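Local coordinates for SusD superfamily protein (Bacteroides thetaiotaomicron VPI-5482, PDB 3HDX), which probably binds polysaccharide at the outer membrane as a SusD-family protein of carbohydrate metabolism, at residues P133-S138 with T143-P148. Residues are numbered along the deposited sequence; the frame is centred on the assembly and turned at random. Where two conformers were deposited one is given.
Sequences PLVTYS and TFPSMP
Apolar packing without a single hydrogen bond between the two segments joins 133-138 to 143-148, the two limbs of the long loop that links helix 104-129 to helix 152-169; it illustrates how an irregular loop can fold back on itself largely through its side chains. Val135 points toward 143-148 and divides its contacts between two methyls. CG1, anti to the backbone N (chi1 -180°), meets CG of Pro145 at 4.1 Å, while CG2 lies 3.9 Å from both CZ of Phe144 and SE of selenomethionine Met147. The Phe144 ring takes CB of Pro133 at its edge, in plane, with CE2 4.0 Å from that carbon, and CD of the following Pro145 lies over one face, offset toward the rim. Replacing Phe144 by alanine is likely to open a gap beside Pro133 CB and Val135 CG2 and take away the face under Pro145 CD. The Met147 chain bends at chi3 (-58°), bringing CE to 3.5 Å from the carbonyl O of Leu134. Backbone joins in where Pro133 CA makes a CA-H...O contact with Pro148 O (3.6 Å). Tyr137 OH approaches CB of Pro145 at 3.4 Å. Beyond the loop, Tyr79 of helix 76-91 meets Phe144 edge-to-face and hydrogen-bonds to Pro133 O, Tyr122 OH of helix 104-129 hydrogen-bonds to Val135 O, and Leu134 packs on helix 152-169.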
# COMPACT_ATOMS: atom_id res chain seq x y z
N PRO A 133 18.80 -8.17 -0.16
CA PRO A 133 19.66 -8.60 0.97
C PRO A 133 18.94 -8.53 2.34
O PRO A 133 18.33 -7.50 2.68
CB PRO A 133 20.84 -7.62 0.94
CG PRO A 133 20.83 -7.08 -0.42
CD PRO A 133 19.46 -7.16 -1.01
N LEU A 134 18.96 -9.65 3.06
CA LEU A 134 18.29 -9.71 4.36
C LEU A 134 19.26 -9.26 5.47
O LEU A 134 20.13 -10.01 5.89
CB LEU A 134 17.73 -11.10 4.62
CG LEU A 134 17.00 -11.27 5.96
CD1 LEU A 134 15.89 -10.23 6.22
CD2 LEU A 134 16.46 -12.76 6.06
N VAL A 135 19.12 -8.00 5.86
CA VAL A 135 19.90 -7.36 6.91
C VAL A 135 19.04 -7.29 8.19
O VAL A 135 17.98 -6.65 8.20
CB VAL A 135 20.39 -5.97 6.46
CG1 VAL A 135 21.23 -5.32 7.60
CG2 VAL A 135 21.18 -6.06 5.12
N THR A 136 19.51 -7.88 9.28
CA THR A 136 18.74 -7.99 10.53
C THR A 136 19.36 -7.22 11.71
O THR A 136 18.96 -7.41 12.88
CB THR A 136 18.64 -9.51 10.90
OG1 THR A 136 19.97 -10.01 11.11
CG2 THR A 136 17.95 -10.31 9.78
N TYR A 137 20.37 -6.41 11.40
CA TYR A 137 21.15 -5.67 12.40
C TYR A 137 21.54 -4.31 11.86
O TYR A 137 21.58 -4.12 10.63
CB TYR A 137 22.38 -6.50 12.74
CG TYR A 137 23.26 -6.85 11.55
CD1 TYR A 137 22.99 -7.96 10.76
CD2 TYR A 137 24.36 -6.03 11.19
CE1 TYR A 137 23.73 -8.24 9.65
CE2 TYR A 137 25.14 -6.34 10.09
CZ TYR A 137 24.84 -7.44 9.34
OH TYR A 137 25.60 -7.77 8.25
N SER A 138 21.89 -3.38 12.76
CA SER A 138 22.25 -2.05 12.29
C SER A 138 23.68 -1.99 11.73
O SER A 138 24.55 -2.82 12.06
CB SER A 138 22.11 -1.00 13.38
OG SER A 138 23.09 -1.17 14.36
N THR A 143 27.96 2.69 4.50
CA THR A 143 28.41 1.35 4.29
C THR A 143 27.13 0.52 4.08
O THR A 143 25.99 0.98 4.36
CB THR A 143 29.18 0.80 5.50
OG1 THR A 143 28.27 0.50 6.59
CG2 THR A 143 30.27 1.80 5.97
N PHE A 144 27.32 -0.66 3.54
CA PHE A 144 26.24 -1.64 3.45
C PHE A 144 26.86 -3.02 3.62
O PHE A 144 27.97 -3.27 3.10
CB PHE A 144 25.52 -1.52 2.11
CG PHE A 144 24.27 -2.33 2.05
CD1 PHE A 144 23.14 -1.87 2.69
CD2 PHE A 144 24.26 -3.58 1.40
CE1 PHE A 144 21.95 -2.66 2.70
CE2 PHE A 144 23.08 -4.36 1.37
CZ PHE A 144 21.92 -3.89 2.02
N PRO A 145 26.19 -3.93 4.38
CA PRO A 145 26.79 -5.26 4.56
C PRO A 145 27.14 -5.97 3.25
O PRO A 145 26.35 -5.90 2.30
CB PRO A 145 25.70 -6.04 5.32
CG PRO A 145 24.99 -4.94 6.11
CD PRO A 145 24.95 -3.78 5.17
N SER A 146 28.30 -6.64 3.23
CA SER A 146 28.76 -7.38 2.05
C SER A 146 28.10 -8.75 2.07
O SER A 146 28.53 -9.70 2.77
CB SER A 146 30.27 -7.53 2.00
OG SER A 146 30.63 -8.25 0.85
N MSE A 147 27.02 -8.86 1.30
CA MSE A 147 26.22 -10.08 1.22
C MSE A 147 25.40 -10.06 -0.06
O MSE A 147 25.13 -8.98 -0.60
CB MSE A 147 25.29 -10.16 2.47
CG MSE A 147 24.22 -9.07 2.53
SE MSE A 147 22.90 -9.32 3.89
CE MSE A 147 22.25 -11.01 3.35
N PRO A 148 24.97 -11.24 -0.53
CA PRO A 148 24.16 -11.28 -1.71
C PRO A 148 22.68 -10.93 -1.39
O PRO A 148 22.27 -10.75 -0.24
CB PRO A 148 24.30 -12.73 -2.16
CG PRO A 148 24.42 -13.47 -0.86
CD PRO A 148 25.22 -12.60 0.01